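PDB 3EC6: general stress protein 26, which binds flavin-adenine dinucleotide as a two-chain assembly of the pyridoxamine 5'-phosphate oxidase family, its physiological function being unknown. Local coordinates for residues L20-N25 against S50-D55; N58-H63 against E81-I86. All blocks are in the same frame, centred on the assembly; numbering follows the deposited sequence.

Interaction 1 of 2, residues L20-N25 against S50-D55; sequences LSTVRN and SKKITD. With FAD (flavin-adenine dinucleotide), chain B.
Arg24 and Asp55 meet side-on, NE donating to OD1 over 2.7 Å and NH2 to OD2, in a two-pronged salt bridge that ties strand 17-24 to the N-terminal part of helix 51-58. The grip is not flat: the guanidinium and carboxylate planes stand 41° apart. NE still finds the syn lone pair of OD1 close to the guanidinium plane, whereas NH2 reaches OD2 on its syn side, tilted 34° out of the carboxylate plane. From the opposite face, on the anti side, comes the hydroxyl of Thr22, whose OG1 donates to Asp55 OD2 over 2.6 Å; with OG1 set between the backbone N and the carbonyl carbon (chi1 49°), the hydroxyl is turned to the helix. Thr22 OG1 in turn accepts from Lys52 NZ at 2.8 Å. Bends at chi2 and chi3 turn CD and CE of Lys52 toward the strand, and NZ also donates to Leu20 O (3.1 Å), lying above that carbonyl plane, and is hydrogen-bonded to His29 ND1. On the way, Lys52 CD passes the edge of the Arg24 guanidinium, while Lys51 CB packs over one of its faces, toward the rim.

NH2 of Arg24 carries a second bond, to O1P of the flavin-adenine dinucleotide at 2.7 Å; NH1 adds a weak one to the same oxygen. The helix start adds to the grip on the diphosphate: Lys51 N donates to FAD O1A at 2.7 Å, and Lys52 N to FAD O2P at 3.2 Å. Asp55 thus acts as a second-shell residue, fixing the rotation of an arginine that binds phosphate. Its carboxylate probably offsets the charges of Arg24 and Lys52, whose NH2 and NZ lie 4.7 Å apart, and the cationic group and helix N-terminus together probably suit an anionic diphosphate.

Interaction 2 of 2, residues N58-H63 against E81-I86; sequences NNPNVH and EGLASI
Pro60 O accepts from Ala84 N over 2.8 Å, in the plane of its carbonyl, and is also approached by Leu83 CA in a CA-H...O contact of 3.2 Å. This bond opens the antiparallel pairing of strands 61-66 and 77-87. Val62 and Gly82 continue it as a hydrogen-bonded pair: Val62 N donates almost straight to Gly82 O (2.9 Å), while the return bond from Gly82 N to Val62 O is weak. Just before the strand, Asn59 OD1 takes the backbone N of Asn61 in an Asx turn, at 3.0 Å.

Val62 CG1, anti to its carbonyl carbon (chi1 -60°), rests on Ala84 CB at 3.7 Å, and Ile56 of helix 51-58 packs on both residues. The opposite face carries Leu83, whose CD2, in one of two conformers, lies 3.9 Å from Pro60 CG, the two side chains pointing the same way. Further along that face His63 CD2 obliquely approaches Glu81 CG at 4.1 Å; His63 NE2 is hydrogen-bonded to Glu79 OE1. Backbone bonds therefore fix the hairpin register, with Val62 packed on Ala84 and Ile56 on one face and, on the other, Leu83, His63 and Glu81, the last touching a bound flavin-adenine dinucleotide.

In the fold
Strand 61-66 lies between the partners of the two contacts, pairing with strand 17-24 of interaction 1 on one side and with strand 77-87 on the other. Ser21 N reaches His63 O in a probable hydrogen bond, and Thr22 CG2 packs on Val62 CG1. Interaction 1 is the buried one, joining strand to helix through charged side chains and a threonine hydroxyl beside a diphosphate; interaction 2, partly buried, joins two strands mainly through main-chain bonds and small apolar contacts. Helix 51-58 runs through Asn59 and Pro60 into strand 61-66, and Ile53 packs on Ile86. Both contacts also touch the second subunit, where Ser30 hydrogen-bonds to Ser21 and the ring of His29 meets His63.

Interaction 1 of 2, residues L20-N25 against S50-D55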
loop_
_atom_site.group_PDB
_atom_site.type_symbol
_atom_site.label_atom_id
_atom_site.label_comp_id
_atom_site.label_asym_id
_atom_site.label_seq_id
_atom_site.Cartn_x
_atom_site.Cartn_y
_atom_site.Cartn_z
ATOM N N LEU A 20 -4.195 -2.814 -2.121
ATOM C CA LEU A 20 -4.575 -2.463 -3.491
ATOM C C LEU A 20 -4.397 -0.966 -3.654
ATOM O O LEU A 20 -5.050 -0.180 -2.928
ATOM C CB LEU A 20 -6.063 -2.810 -3.682
ATOM C CG LEU A 20 -6.681 -2.400 -5.036
ATOM C CD1 LEU A 20 -5.956 -3.083 -6.231
ATOM C CD2 LEU A 20 -8.206 -2.739 -5.101
ATOM N N SER A 21 -3.538 -0.575 -4.588
ATOM C CA SER A 21 -3.328 0.872 -4.832
ATOM C C SER A 21 -3.901 1.241 -6.199
ATOM O O SER A 21 -3.810 0.500 -7.182
ATOM C CB SER A 21 -1.832 1.146 -4.856
ATOM O OG SER A 21 -1.286 0.698 -3.607
ATOM N N THR A 22 -4.500 2.422 -6.251
ATOM C CA THR A 22 -5.123 2.985 -7.442
ATOM C C THR A 22 -4.720 4.444 -7.534
ATOM O O THR A 22 -4.015 4.978 -6.640
ATOM C CB THR A 22 -6.678 2.944 -7.311
ATOM O OG1 THR A 22 -7.045 3.496 -6.018
ATOM C CG2 THR A 22 -7.202 1.495 -7.411
ATOM N N VAL A 23 -5.070 5.078 -8.667
ATOM C CA VAL A 23 -4.906 6.529 -8.827
ATOM C C VAL A 23 -6.270 7.190 -8.717
ATOM O O VAL A 23 -7.224 6.721 -9.353
ATOM C CB VAL A 23 -4.302 6.871 -10.190
ATOM C CG1 VAL A 23 -4.153 8.414 -10.335
ATOM C CG2 VAL A 23 -2.990 6.181 -10.366
ATOM N N ARG A 24 -6.362 8.242 -7.900
ATOM C CA ARG A 24 -7.637 8.887 -7.488
ATOM C C ARG A 24 -7.391 10.353 -7.698
ATOM O O ARG A 24 -6.695 11.006 -6.905
ATOM C CB ARG A 24 -7.967 8.619 -6.005
ATOM C CG ARG A 24 -9.252 9.335 -5.500
ATOM C CD ARG A 24 -9.775 8.812 -4.171
ATOM N NE ARG A 24 -10.001 7.393 -4.249
ATOM C CZ ARG A 24 -10.247 6.580 -3.216
ATOM N NH1 ARG A 24 -10.367 7.052 -1.974
ATOM N NH2 ARG A 24 -10.404 5.292 -3.462
ATOM N N ASN A 25 -7.930 10.873 -8.785
ATOM C CA ASN A 25 -7.769 12.297 -9.066
ATOM C C ASN A 25 -6.300 12.716 -9.135
ATOM O O ASN A 25 -5.889 13.724 -8.524
ATOM C CB ASN A 25 -8.484 13.101 -7.980
ATOM C CG ASN A 25 -9.966 12.989 -8.077
ATOM O OD1 ASN A 25 -10.528 12.981 -9.179
ATOM N ND2 ASN A 25 -10.624 12.876 -6.923
ATOM N N SER A 50 -17.899 1.689 -3.807
ATOM C CA SER A 50 -16.554 1.977 -3.324
ATOM C C SER A 50 -15.834 2.999 -4.183
ATOM O O SER A 50 -15.957 2.996 -5.403
ATOM C CB SER A 50 -15.743 0.682 -3.307
ATOM O OG SER A 50 -16.115 -0.052 -2.186
ATOM N N LYS A 51 -15.085 3.884 -3.526
ATOM C CA LYS A 51 -14.258 4.828 -4.258
ATOM C C LYS A 51 -13.195 4.103 -5.077
ATOM O O LYS A 51 -12.807 4.595 -6.102
ATOM C CB LYS A 51 -13.647 5.894 -3.342
ATOM C CG LYS A 51 -14.646 6.929 -2.841
ATOM C CD LYS A 51 -13.945 7.757 -1.725
ATOM C CE LYS A 51 -14.930 8.440 -0.779
ATOM N NZ LYS A 51 -15.712 9.483 -1.492
ATOM N N LYS A 52 -12.760 2.919 -4.639
ATOM C CA LYS A 52 -11.786 2.166 -5.448
ATOM C C LYS A 52 -12.402 1.809 -6.787
ATOM O O LYS A 52 -11.728 1.789 -7.795
ATOM C CB LYS A 52 -11.349 0.876 -4.755
ATOM C CG LYS A 52 -10.716 1.073 -3.401
ATOM C CD LYS A 52 -9.448 1.945 -3.482
ATOM C CE LYS A 52 -8.201 1.177 -3.380
ATOM N NZ LYS A 52 -7.028 2.072 -3.552
ATOM N N ILE A 53 -13.706 1.552 -6.795
ATOM C CA ILE A 53 -14.375 1.292 -8.054
ATOM C C ILE A 53 -14.401 2.536 -8.919
ATOM O O ILE A 53 -14.142 2.451 -10.105
ATOM C CB ILE A 53 -15.809 0.722 -7.839
ATOM C CG1 ILE A 53 -15.824 -0.572 -6.985
ATOM C CG2 ILE A 53 -16.531 0.552 -9.180
ATOM C CD1 ILE A 53 -15.090 -1.748 -7.535
ATOM N N THR A 54 -14.717 3.715 -8.345
ATOM C CA THR A 54 -14.641 4.953 -9.101
ATOM C C THR A 54 -13.231 5.254 -9.621
ATOM O O THR A 54 -13.085 5.746 -10.744
ATOM C CB THR A 54 -15.132 6.128 -8.228
ATOM O OG1 THR A 54 -16.453 5.789 -7.792
ATOM C CG2 THR A 54 -15.190 7.456 -9.024
ATOM N N ASP A 55 -12.225 4.948 -8.788
ATOM C CA ASP A 55 -10.812 5.147 -9.176
ATOM C C ASP A 55 -10.585 4.359 -10.449
ATOM O O ASP A 55 -10.105 4.924 -11.450
ATOM C CB ASP A 55 -9.811 4.639 -8.141
ATOM C CG ASP A 55 -9.801 5.427 -6.876
ATOM O OD1 ASP A 55 -10.341 6.574 -6.839
ATOM O OD2 ASP A 55 -9.235 4.904 -5.910
HETATM P PA FAD B . -14.562 4.113 0.498
HETATM O O1A FAD B . -15.313 4.186 -0.823
HETATM O O2A FAD B . -15.409 3.615 1.656
HETATM O O5B FAD B . -14.059 5.591 0.998
HETATM C C5B FAD B . -13.186 5.618 2.102
HETATM C C4B FAD B . -11.953 6.315 1.564
HETATM O O4B FAD B . -12.270 7.711 1.384
HETATM C C3B FAD B . -10.803 6.181 2.557
HETATM O O3B FAD B . -9.881 5.174 2.140
HETATM C C2B FAD B . -10.270 7.612 2.642
HETATM O O2B FAD B . -9.204 7.799 1.726
HETATM C C1B FAD B . -11.443 8.501 2.223
HETATM N N9A FAD B . -12.231 8.946 3.399
HETATM C C8A FAD B . -12.343 8.283 4.600
HETATM N N7A FAD B . -13.137 9.006 5.428
HETATM C C5A FAD B . -13.549 10.110 4.777
HETATM C C6A FAD B . -14.369 11.160 5.188
HETATM N N6A FAD B . -14.632 11.301 6.497
HETATM N N1A FAD B . -14.609 12.189 4.293
HETATM C C2A FAD B . -14.049 12.166 3.018
HETATM N N3A FAD B . -13.233 11.111 2.620
HETATM C C4A FAD B . -12.991 10.094 3.496
HETATM N N1 FAD B . -12.988 -3.628 2.118
HETATM C C2 FAD B . -13.588 -4.332 1.094
HETATM O O2 FAD B . -14.517 -3.751 0.527
HETATM N N3 FAD B . -13.132 -5.572 0.709
HETATM C C4 FAD B . -12.085 -6.171 1.376
HETATM O O4 FAD B . -11.679 -7.313 1.015
HETATM C C4X FAD B . -11.499 -5.504 2.471
HETATM N N5 FAD B . -10.457 -6.114 3.150
HETATM C C5X FAD B . -9.894 -5.444 4.228
HETATM C C6 FAD B . -8.854 -6.101 4.913
HETATM C C7 FAD B . -8.267 -5.407 5.976
HETATM C C7M FAD B . -7.156 -6.102 6.728
HETATM C C8 FAD B . -8.699 -4.115 6.343
HETATM C C8M FAD B . -8.059 -3.331 7.479
HETATM C C9 FAD B . -9.701 -3.459 5.616
HETATM C C9A FAD B . -10.319 -4.142 4.550
HETATM N N10 FAD B . -11.334 -3.519 3.833
HETATM C C10 FAD B . -11.945 -4.224 2.796
HETATM C "C1'" FAD B . -11.754 -2.100 4.036
HETATM C "C2'" FAD B . -11.088 -1.111 3.067
HETATM O "O2'" FAD B . -9.664 -1.139 3.203
HETATM C "C3'" FAD B . -11.554 0.296 3.448
HETATM O "O3'" FAD B . -12.990 0.286 3.377
HETATM C "C4'" FAD B . -10.982 1.353 2.512
HETATM O "O4'" FAD B . -11.192 2.708 3.026
HETATM C "C5'" FAD B . -11.625 1.237 1.120
HETATM O "O5'" FAD B . -11.119 2.275 0.293
HETATM P P FAD B . -12.217 2.970 -0.660
HETATM O O1P FAD B . -11.663 4.241 -1.294
HETATM O O2P FAD B . -12.887 1.990 -1.581
HETATM O O3P FAD B . -13.215 3.314 0.544
#

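Interaction 2 of 2, residues N58-H63 against E81-I86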
loop_
_atom_site.group_PDB
_atom_site.type_symbol
_atom_site.label_atom_id
_atom_site.label_comp_id
_atom_site.label_asym_id
_atom_site.label_seq_id
_atom_site.Cartn_x
_atom_site.Cartn_y
_atom_site.Cartn_z
ATOM N N ASN A 58 -11.855 5.505 -13.556
ATOM C CA ASN A 58 -11.100 6.631 -14.144
ATOM C C ASN A 58 -9.645 6.320 -14.678
ATOM O O ASN A 58 -9.116 6.933 -15.601
ATOM C CB ASN A 58 -11.138 7.803 -13.137
ATOM C CG ASN A 58 -12.550 8.432 -13.031
ATOM O OD1 ASN A 58 -13.053 9.039 -14.012
ATOM N ND2 ASN A 58 -13.200 8.278 -11.876
ATOM N N ASN A 59 -9.050 5.279 -14.134
ATOM C CA ASN A 59 -7.734 4.878 -14.561
ATOM C C ASN A 59 -7.654 3.430 -14.156
ATOM O O ASN A 59 -7.695 3.108 -12.983
ATOM C CB ASN A 59 -6.640 5.705 -13.816
ATOM C CG ASN A 59 -5.226 5.335 -14.227
ATOM O OD1 ASN A 59 -4.933 4.186 -14.592
ATOM N ND2 ASN A 59 -4.299 6.268 -14.073
ATOM N N PRO A 60 -7.513 2.512 -15.141
ATOM C CA PRO A 60 -7.605 1.101 -14.774
ATOM C C PRO A 60 -6.311 0.472 -14.195
ATOM O O PRO A 60 -6.326 -0.705 -13.806
ATOM C CB PRO A 60 -7.913 0.406 -16.126
ATOM C CG PRO A 60 -7.255 1.224 -17.142
ATOM C CD PRO A 60 -7.376 2.714 -16.603
ATOM N N ASN A 61 -5.226 1.245 -14.167
ATOM C CA ASN A 61 -3.922 0.698 -13.716
ATOM C C ASN A 61 -3.898 0.596 -12.212
ATOM O O ASN A 61 -4.214 1.568 -11.524
ATOM C CB ASN A 61 -2.794 1.626 -14.135
ATOM C CG ASN A 61 -2.641 1.686 -15.629
ATOM O OD1 ASN A 61 -3.193 2.583 -16.279
ATOM N ND2 ASN A 61 -1.941 0.740 -16.173
ATOM N N VAL A 62 -3.572 -0.595 -11.733
ATOM C CA VAL A 62 -3.527 -0.820 -10.267
ATOM C C VAL A 62 -2.252 -1.511 -9.892
ATOM O O VAL A 62 -1.523 -2.032 -10.723
ATOM C CB VAL A 62 -4.728 -1.694 -9.784
ATOM C CG1 VAL A 62 -6.045 -0.995 -10.132
ATOM C CG2 VAL A 62 -4.676 -3.123 -10.354
ATOM N N HIS A 63 -1.943 -1.464 -8.611
ATOM C CA HIS A 63 -0.713 -2.061 -8.091
ATOM C C HIS A 63 -1.120 -2.835 -6.837
ATOM O O HIS A 63 -1.960 -2.372 -6.061
ATOM C CB HIS A 63 0.261 -0.937 -7.757
ATOM C CG HIS A 63 1.587 -1.411 -7.269
ATOM N ND1 HIS A 63 1.797 -1.727 -5.935
ATOM C CD2 HIS A 63 2.730 -1.707 -7.922
ATOM C CE1 HIS A 63 3.045 -2.136 -5.785
ATOM N NE2 HIS A 63 3.640 -2.135 -6.973
ATOM N N GLU A 81 1.575 -5.523 -11.025
ATOM C CA GLU A 81 1.089 -4.394 -11.849
ATOM C C GLU A 81 0.150 -4.936 -12.908
ATOM O O GLU A 81 0.447 -5.933 -13.563
ATOM C CB GLU A 81 2.228 -3.699 -12.599
ATOM C CG GLU A 81 3.347 -3.156 -11.710
ATOM C CD GLU A 81 4.575 -2.762 -12.511
ATOM O OE1 GLU A 81 4.537 -2.729 -13.762
ATOM O OE2 GLU A 81 5.609 -2.489 -11.891
ATOM N N GLY A 82 -1.011 -4.319 -13.056
ATOM C CA GLY A 82 -1.920 -4.766 -14.125
ATOM C C GLY A 82 -3.114 -3.837 -14.214
ATOM O O GLY A 82 -3.165 -2.842 -13.503
ATOM N N LEU A 83 -4.028 -4.146 -15.124
ATOM C CA LEU A 83 -5.278 -3.393 -15.296
ATOM C C LEU A 83 -6.440 -4.110 -14.633
ATOM O O LEU A 83 -6.544 -5.335 -14.675
ATOM C CB LEU A 83 -5.568 -3.161 -16.784
ATOM C CG LEU A 83 -4.843 -1.991 -17.457
ATOM C CD1 LEU A 83 -3.327 -2.210 -17.534
ATOM C CD2 LEU A 83 -5.409 -1.752 -18.849
ATOM N N ALA A 84 -7.294 -3.325 -13.987
ATOM C CA ALA A 84 -8.438 -3.817 -13.286
ATOM C C ALA A 84 -9.725 -3.563 -14.070
ATOM O O ALA A 84 -9.838 -2.626 -14.888
ATOM C CB ALA A 84 -8.499 -3.094 -11.930
ATOM N N SER A 85 -10.672 -4.465 -13.839
ATOM C CA SER A 85 -12.039 -4.286 -14.329
ATOM C C SER A 85 -13.002 -4.814 -13.260
ATOM O O SER A 85 -12.586 -5.414 -12.269
ATOM C CB SER A 85 -12.200 -5.007 -15.668
ATOM O OG SER A 85 -11.959 -6.388 -15.510
ATOM N N ILE A 86 -14.297 -4.608 -13.477
ATOM C CA ILE A 86 -15.297 -5.081 -12.499
ATOM C C ILE A 86 -15.923 -6.349 -13.029
ATOM O O ILE A 86 -16.249 -6.459 -14.234
ATOM C CB ILE A 86 -16.351 -3.993 -12.275
ATOM C CG1 ILE A 86 -15.669 -2.723 -11.777
ATOM C CG2 ILE A 86 -17.374 -4.451 -11.164
ATOM C CD1 ILE A 86 -14.641 -2.932 -10.722
#